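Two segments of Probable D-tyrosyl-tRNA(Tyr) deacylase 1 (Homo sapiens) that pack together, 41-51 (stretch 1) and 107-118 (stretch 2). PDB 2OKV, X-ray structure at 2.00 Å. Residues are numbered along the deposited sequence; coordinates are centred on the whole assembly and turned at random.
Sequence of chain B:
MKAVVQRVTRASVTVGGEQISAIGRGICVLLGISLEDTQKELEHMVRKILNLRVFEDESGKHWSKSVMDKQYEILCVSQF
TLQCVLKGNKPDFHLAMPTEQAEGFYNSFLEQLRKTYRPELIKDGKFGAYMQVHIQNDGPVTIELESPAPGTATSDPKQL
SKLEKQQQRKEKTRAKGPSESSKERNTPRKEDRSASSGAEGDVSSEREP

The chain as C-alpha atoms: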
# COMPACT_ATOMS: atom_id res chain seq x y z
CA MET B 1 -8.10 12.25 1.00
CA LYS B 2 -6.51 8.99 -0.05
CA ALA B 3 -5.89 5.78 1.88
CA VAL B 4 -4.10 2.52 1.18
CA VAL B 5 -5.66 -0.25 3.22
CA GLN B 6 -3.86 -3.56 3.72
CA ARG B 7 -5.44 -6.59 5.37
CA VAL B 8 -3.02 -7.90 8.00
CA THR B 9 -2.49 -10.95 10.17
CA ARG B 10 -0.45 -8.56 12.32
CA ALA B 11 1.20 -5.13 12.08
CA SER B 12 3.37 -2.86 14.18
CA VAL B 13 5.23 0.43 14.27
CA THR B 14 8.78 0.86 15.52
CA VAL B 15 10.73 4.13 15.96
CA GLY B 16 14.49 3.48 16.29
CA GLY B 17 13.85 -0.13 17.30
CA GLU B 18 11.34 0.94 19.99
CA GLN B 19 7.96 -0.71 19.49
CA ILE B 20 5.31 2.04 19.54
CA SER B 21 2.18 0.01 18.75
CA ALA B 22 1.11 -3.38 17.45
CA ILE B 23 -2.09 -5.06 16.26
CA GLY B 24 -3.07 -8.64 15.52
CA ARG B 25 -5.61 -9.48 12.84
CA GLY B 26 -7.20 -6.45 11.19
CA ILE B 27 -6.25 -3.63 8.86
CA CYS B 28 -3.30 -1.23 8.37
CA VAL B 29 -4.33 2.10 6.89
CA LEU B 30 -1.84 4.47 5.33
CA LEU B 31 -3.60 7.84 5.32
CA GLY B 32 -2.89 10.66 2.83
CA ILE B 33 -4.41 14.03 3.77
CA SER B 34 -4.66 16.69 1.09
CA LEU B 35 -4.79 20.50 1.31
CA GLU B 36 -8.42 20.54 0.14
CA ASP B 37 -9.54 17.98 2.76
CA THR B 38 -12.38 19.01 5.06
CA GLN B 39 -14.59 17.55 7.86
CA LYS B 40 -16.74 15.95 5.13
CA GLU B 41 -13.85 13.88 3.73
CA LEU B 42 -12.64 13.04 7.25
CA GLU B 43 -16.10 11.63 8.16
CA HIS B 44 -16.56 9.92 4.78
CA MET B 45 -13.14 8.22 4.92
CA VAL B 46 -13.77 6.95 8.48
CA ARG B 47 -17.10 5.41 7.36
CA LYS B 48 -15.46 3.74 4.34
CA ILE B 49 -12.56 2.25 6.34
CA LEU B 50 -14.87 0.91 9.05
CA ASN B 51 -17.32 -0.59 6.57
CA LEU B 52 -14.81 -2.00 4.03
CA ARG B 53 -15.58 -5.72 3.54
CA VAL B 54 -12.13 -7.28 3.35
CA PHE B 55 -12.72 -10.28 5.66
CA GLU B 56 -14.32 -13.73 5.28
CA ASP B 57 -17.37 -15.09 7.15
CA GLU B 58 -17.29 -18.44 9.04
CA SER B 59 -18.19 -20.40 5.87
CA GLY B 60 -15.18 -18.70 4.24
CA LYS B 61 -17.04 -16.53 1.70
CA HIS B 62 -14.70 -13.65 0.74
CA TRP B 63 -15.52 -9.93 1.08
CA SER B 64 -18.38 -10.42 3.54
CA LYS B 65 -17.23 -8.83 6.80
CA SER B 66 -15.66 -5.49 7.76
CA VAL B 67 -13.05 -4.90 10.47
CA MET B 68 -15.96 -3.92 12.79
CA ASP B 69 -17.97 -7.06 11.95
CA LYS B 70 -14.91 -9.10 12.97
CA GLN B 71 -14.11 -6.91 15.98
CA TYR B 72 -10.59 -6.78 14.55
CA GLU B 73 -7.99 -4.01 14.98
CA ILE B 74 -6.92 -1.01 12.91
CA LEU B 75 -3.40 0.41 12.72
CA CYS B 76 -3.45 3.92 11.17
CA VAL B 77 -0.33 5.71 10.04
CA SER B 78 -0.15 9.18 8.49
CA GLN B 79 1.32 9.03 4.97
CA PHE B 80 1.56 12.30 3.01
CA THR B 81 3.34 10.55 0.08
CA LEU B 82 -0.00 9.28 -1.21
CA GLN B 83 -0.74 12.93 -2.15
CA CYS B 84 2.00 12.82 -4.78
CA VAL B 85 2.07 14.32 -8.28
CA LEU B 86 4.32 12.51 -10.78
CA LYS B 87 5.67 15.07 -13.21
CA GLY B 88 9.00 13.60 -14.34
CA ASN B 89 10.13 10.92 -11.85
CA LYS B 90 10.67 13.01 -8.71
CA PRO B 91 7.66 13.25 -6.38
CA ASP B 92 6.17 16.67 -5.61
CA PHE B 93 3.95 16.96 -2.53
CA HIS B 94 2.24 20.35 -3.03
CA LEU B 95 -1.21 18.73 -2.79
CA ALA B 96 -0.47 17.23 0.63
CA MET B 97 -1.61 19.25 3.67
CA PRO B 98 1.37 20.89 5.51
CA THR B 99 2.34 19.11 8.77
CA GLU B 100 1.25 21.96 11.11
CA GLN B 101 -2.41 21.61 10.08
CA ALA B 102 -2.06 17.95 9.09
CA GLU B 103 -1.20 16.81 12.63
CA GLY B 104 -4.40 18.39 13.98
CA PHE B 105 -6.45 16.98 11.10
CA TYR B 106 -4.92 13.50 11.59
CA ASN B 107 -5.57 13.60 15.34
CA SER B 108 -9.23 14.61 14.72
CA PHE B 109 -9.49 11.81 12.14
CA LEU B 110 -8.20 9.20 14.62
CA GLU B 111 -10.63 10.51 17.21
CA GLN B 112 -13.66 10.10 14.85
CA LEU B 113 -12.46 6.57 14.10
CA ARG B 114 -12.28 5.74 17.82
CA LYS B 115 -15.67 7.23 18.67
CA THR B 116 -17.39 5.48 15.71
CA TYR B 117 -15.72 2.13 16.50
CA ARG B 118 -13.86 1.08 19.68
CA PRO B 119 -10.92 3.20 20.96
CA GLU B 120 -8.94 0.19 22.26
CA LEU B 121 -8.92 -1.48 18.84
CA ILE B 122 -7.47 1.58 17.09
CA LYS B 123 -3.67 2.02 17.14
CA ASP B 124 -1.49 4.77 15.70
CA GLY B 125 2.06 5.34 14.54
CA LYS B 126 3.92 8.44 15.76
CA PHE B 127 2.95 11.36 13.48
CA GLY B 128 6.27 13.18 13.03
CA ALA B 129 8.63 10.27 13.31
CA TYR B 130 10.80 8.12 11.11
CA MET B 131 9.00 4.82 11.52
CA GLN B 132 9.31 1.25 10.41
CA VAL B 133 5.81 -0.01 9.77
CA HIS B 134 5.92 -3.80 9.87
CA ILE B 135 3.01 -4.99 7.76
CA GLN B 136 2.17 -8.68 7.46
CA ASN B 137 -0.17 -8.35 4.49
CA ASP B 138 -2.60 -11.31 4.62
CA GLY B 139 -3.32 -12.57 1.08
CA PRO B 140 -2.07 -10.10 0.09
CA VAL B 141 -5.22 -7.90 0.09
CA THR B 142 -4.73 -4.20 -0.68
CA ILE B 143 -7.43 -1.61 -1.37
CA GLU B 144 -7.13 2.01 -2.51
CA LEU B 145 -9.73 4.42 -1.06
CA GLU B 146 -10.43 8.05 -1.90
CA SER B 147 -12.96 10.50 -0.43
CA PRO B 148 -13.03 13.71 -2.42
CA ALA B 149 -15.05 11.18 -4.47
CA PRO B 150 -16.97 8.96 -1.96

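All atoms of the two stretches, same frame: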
# COMPACT_ATOMS: atom_id res chain seq x y z
N GLU B 41 -14.71 14.98 4.19
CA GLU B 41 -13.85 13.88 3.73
C GLU B 41 -13.37 13.05 4.91
O GLU B 41 -13.32 11.82 4.83
CB GLU B 41 -12.68 14.45 2.96
CG GLU B 41 -12.95 15.90 2.51
CD GLU B 41 -13.19 15.99 1.06
OE1 GLU B 41 -12.41 15.35 0.35
OE2 GLU B 41 -14.13 16.70 0.63
N LEU B 42 -13.03 13.72 6.01
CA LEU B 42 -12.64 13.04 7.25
C LEU B 42 -13.72 12.02 7.64
O LEU B 42 -13.42 10.85 7.81
CB LEU B 42 -12.44 14.07 8.36
CG LEU B 42 -11.91 13.66 9.74
CD1 LEU B 42 -11.42 14.91 10.47
CD2 LEU B 42 -12.99 12.93 10.57
N GLU B 43 -14.96 12.49 7.77
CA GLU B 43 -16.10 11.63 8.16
C GLU B 43 -16.41 10.54 7.14
O GLU B 43 -16.69 9.39 7.51
CB GLU B 43 -17.33 12.49 8.47
CG GLU B 43 -17.12 13.33 9.72
CD GLU B 43 -18.31 14.16 10.17
OE1 GLU B 43 -19.44 13.91 9.68
OE2 GLU B 43 -18.13 15.05 11.04
N HIS B 44 -16.33 10.89 5.86
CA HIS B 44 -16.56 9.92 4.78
C HIS B 44 -15.49 8.82 4.74
O HIS B 44 -15.81 7.65 4.57
CB HIS B 44 -16.67 10.64 3.44
CG HIS B 44 -18.00 11.28 3.19
ND1 HIS B 44 -18.62 12.10 4.11
CD2 HIS B 44 -18.83 11.22 2.12
CE1 HIS B 44 -19.77 12.52 3.61
NE2 HIS B 44 -19.92 12.01 2.41
N MET B 45 -14.23 9.20 4.92
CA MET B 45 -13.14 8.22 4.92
C MET B 45 -13.22 7.26 6.12
O MET B 45 -13.02 6.05 5.97
CB MET B 45 -11.77 8.90 4.87
CG MET B 45 -10.57 7.95 4.77
SD MET B 45 -10.61 6.85 3.33
CE MET B 45 -10.03 7.92 2.01
N VAL B 46 -13.53 7.79 7.31
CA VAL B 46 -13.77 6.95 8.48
C VAL B 46 -14.85 5.89 8.18
O VAL B 46 -14.64 4.70 8.41
CB VAL B 46 -14.19 7.79 9.69
CG1 VAL B 46 -14.74 6.90 10.80
CG2 VAL B 46 -13.00 8.61 10.21
N ARG B 47 -16.00 6.33 7.67
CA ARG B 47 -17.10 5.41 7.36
C ARG B 47 -16.67 4.32 6.38
O ARG B 47 -17.00 3.13 6.55
CB ARG B 47 -18.31 6.17 6.83
CG ARG B 47 -19.20 6.71 7.95
CD ARG B 47 -20.53 7.25 7.43
NE ARG B 47 -20.49 8.72 7.35
CZ ARG B 47 -20.54 9.42 6.21
NH1 ARG B 47 -20.66 8.79 5.04
NH2 ARG B 47 -20.49 10.74 6.26
N LYS B 48 -15.91 4.70 5.35
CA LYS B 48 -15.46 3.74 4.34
C LYS B 48 -14.51 2.70 4.92
O LYS B 48 -14.64 1.51 4.61
CB LYS B 48 -14.80 4.43 3.14
CG LYS B 48 -15.77 5.20 2.24
CD LYS B 48 -15.03 6.33 1.53
CE LYS B 48 -14.53 5.93 0.17
NZ LYS B 48 -15.55 6.26 -0.86
N ILE B 49 -13.56 3.15 5.74
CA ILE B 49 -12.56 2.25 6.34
C ILE B 49 -13.28 1.24 7.23
O ILE B 49 -13.04 0.02 7.15
CB ILE B 49 -11.49 3.02 7.17
CG1 ILE B 49 -10.52 3.76 6.25
CG2 ILE B 49 -10.72 2.09 8.12
CD1 ILE B 49 -9.77 4.89 6.96
N LEU B 50 -14.19 1.74 8.06
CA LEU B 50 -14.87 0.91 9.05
C LEU B 50 -15.82 -0.10 8.42
O LEU B 50 -16.05 -1.17 8.98
CB LEU B 50 -15.62 1.80 10.06
CG LEU B 50 -14.73 2.56 11.05
CD1 LEU B 50 -15.58 3.44 11.94
CD2 LEU B 50 -13.92 1.61 11.91
N ASN B 51 -16.34 0.25 7.25
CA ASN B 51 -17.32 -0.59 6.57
C ASN B 51 -16.77 -1.44 5.40
O ASN B 51 -17.49 -2.26 4.81
CB ASN B 51 -18.52 0.27 6.19
CG ASN B 51 -19.26 0.82 7.43
OD1 ASN B 51 -20.05 0.09 8.06
ND2 ASN B 51 -18.98 2.09 7.81
N ASN B 107 -5.09 13.89 14.00
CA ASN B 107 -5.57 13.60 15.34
C ASN B 107 -7.11 13.58 15.40
O ASN B 107 -7.68 12.65 15.95
CB ASN B 107 -4.97 14.56 16.36
CG ASN B 107 -3.52 14.24 16.65
OD1 ASN B 107 -3.06 13.11 16.45
ND2 ASN B 107 -2.78 15.23 17.13
N SER B 108 -7.76 14.57 14.79
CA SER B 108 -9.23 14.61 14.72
C SER B 108 -9.79 13.38 14.00
O SER B 108 -10.83 12.81 14.40
CB SER B 108 -9.73 15.89 14.05
OG SER B 108 -9.43 17.04 14.84
N PHE B 109 -9.11 12.98 12.92
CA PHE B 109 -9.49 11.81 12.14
C PHE B 109 -9.44 10.54 12.99
O PHE B 109 -10.39 9.73 12.98
CB PHE B 109 -8.56 11.67 10.93
CG PHE B 109 -8.72 10.38 10.20
CD1 PHE B 109 -9.65 10.27 9.16
CD2 PHE B 109 -7.99 9.26 10.58
CE1 PHE B 109 -9.83 9.08 8.50
CE2 PHE B 109 -8.18 8.04 9.93
CZ PHE B 109 -9.11 7.95 8.88
N LEU B 110 -8.35 10.36 13.73
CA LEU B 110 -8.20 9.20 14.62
C LEU B 110 -9.26 9.20 15.70
O LEU B 110 -9.77 8.14 16.08
CB LEU B 110 -6.83 9.18 15.29
CG LEU B 110 -5.66 8.53 14.58
CD1 LEU B 110 -4.52 8.59 15.57
CD2 LEU B 110 -5.91 7.08 14.15
N GLU B 111 -9.60 10.39 16.19
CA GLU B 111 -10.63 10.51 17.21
C GLU B 111 -12.04 10.15 16.70
O GLU B 111 -12.83 9.56 17.45
CB GLU B 111 -10.58 11.90 17.87
CG GLU B 111 -11.46 12.10 19.11
CD GLU B 111 -11.11 11.19 20.30
OE1 GLU B 111 -10.05 10.52 20.31
OE2 GLU B 111 -11.92 11.14 21.24
N GLN B 112 -12.36 10.49 15.44
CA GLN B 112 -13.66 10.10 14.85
C GLN B 112 -13.72 8.58 14.68
O GLN B 112 -14.75 7.97 14.94
CB GLN B 112 -13.95 10.76 13.48
CG GLN B 112 -15.34 11.50 13.32
CD GLN B 112 -16.61 10.63 13.42
OE1 GLN B 112 -16.84 9.94 14.43
NE2 GLN B 112 -17.47 10.70 12.40
N LEU B 113 -12.61 8.01 14.23
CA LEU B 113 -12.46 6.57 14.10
C LEU B 113 -12.73 5.84 15.42
O LEU B 113 -13.47 4.87 15.45
CB LEU B 113 -11.05 6.22 13.63
CG LEU B 113 -10.69 5.61 12.27
CD1 LEU B 113 -9.34 4.94 12.41
CD2 LEU B 113 -11.70 4.63 11.70
N ARG B 114 -12.08 6.31 16.49
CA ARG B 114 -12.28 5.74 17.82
C ARG B 114 -13.70 5.88 18.36
O ARG B 114 -14.23 4.94 18.95
CB ARG B 114 -11.32 6.35 18.82
CG ARG B 114 -9.86 6.08 18.55
CD ARG B 114 -9.08 6.44 19.80
NE ARG B 114 -7.91 7.28 19.54
CZ ARG B 114 -6.70 6.82 19.28
NH1 ARG B 114 -6.46 5.51 19.21
NH2 ARG B 114 -5.71 7.68 19.07
N LYS B 115 -14.32 7.04 18.16
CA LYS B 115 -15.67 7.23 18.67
C LYS B 115 -16.74 6.47 17.87
O LYS B 115 -17.79 6.11 18.42
CB LYS B 115 -16.01 8.71 18.85
CG LYS B 115 -16.75 9.39 17.70
CD LYS B 115 -17.29 10.73 18.19
CE LYS B 115 -17.41 11.76 17.07
NZ LYS B 115 -17.38 13.14 17.68
N THR B 116 -16.47 6.22 16.59
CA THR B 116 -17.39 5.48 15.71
C THR B 116 -17.24 3.97 15.89
O THR B 116 -18.19 3.22 15.67
CB THR B 116 -17.18 5.87 14.22
OG1 THR B 116 -17.36 7.28 14.07
CG2 THR B 116 -18.17 5.14 13.28
N TYR B 117 -16.03 3.54 16.26
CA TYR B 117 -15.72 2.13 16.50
C TYR B 117 -15.41 1.92 17.98
O TYR B 117 -16.19 2.35 18.84
CB TYR B 117 -14.54 1.70 15.61
CG TYR B 117 -14.23 0.20 15.57
CD1 TYR B 117 -15.16 -0.76 16.02
CD2 TYR B 117 -13.01 -0.24 15.08
CE1 TYR B 117 -14.86 -2.15 15.97
CE2 TYR B 117 -12.69 -1.60 15.02
CZ TYR B 117 -13.62 -2.54 15.46
OH TYR B 117 -13.27 -3.87 15.39
N ARG B 118 -14.29 1.26 18.29
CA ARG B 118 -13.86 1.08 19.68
C ARG B 118 -12.43 1.63 19.83
O ARG B 118 -11.53 1.24 19.08
CB ARG B 118 -13.90 -0.41 20.07
CG ARG B 118 -15.30 -1.04 19.99
CD ARG B 118 -15.34 -2.45 20.56
NE ARG B 118 -16.68 -3.04 20.43
CZ ARG B 118 -17.63 -2.97 21.36
NH1 ARG B 118 -18.82 -3.54 21.14
NH2 ARG B 118 -17.41 -2.35 22.52

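Residues 41-51 and 107-116 are both helical, each belonging to a helix that begins earlier in the chain, and they run in the same general direction, with 46° between their N-to-C axes and a closest approach of 9.6 Å. The register advances by one helical turn at a time: L42 lies beside F109 (CA to CA 5.9 Å), V46 beside L113 (5.8 Å between CA atoms) and L50 beside Y117, where the CA separation widens to 7.6 Å. Y117 is the first residue to leave helical phi/psi, although its amide still closes the last turn, Y117 N donating to L113 O at 3.0 Å.

No hydrogen bond crosses between the stretches; the backbone amide and carbonyl groups are largely engaged within each helix, so the contact, which buries 576 Å², rests on side-chain packing. Two interlocking knobs form its centre. F109 inserts among L42, M45, V46 and I49. Its CE1 lies 3.6 Å from V46 CG2, while I49 CD1 meets the ring edge, 3.7 Å from F109 CZ. V46 in turn sits among F109, Q112, L113 and T116, its CG1 approaching L113 CD2 at 3.9 Å. Towards the C-terminal ends, L50 continues the apolar seam: its CG is 3.7 Å from L113 CD2, its CD1 reaches T116 CG2 at 3.4 Å, and its CD2 packs 3.8 Å from Y117 CB.

Polar residues contribute largely through their carbon atoms. Q112 lays its CB 3.8 Å from L42 CD2, and its NE2 comes within 3.8 Å of the aliphatic E43 CG. The hydroxyl of T116 is satisfied within its own helix, OG1 donating to Q112 O at 2.8 Å, which lets the threonine present its methyl to L50 without leaving a polar group unpaired.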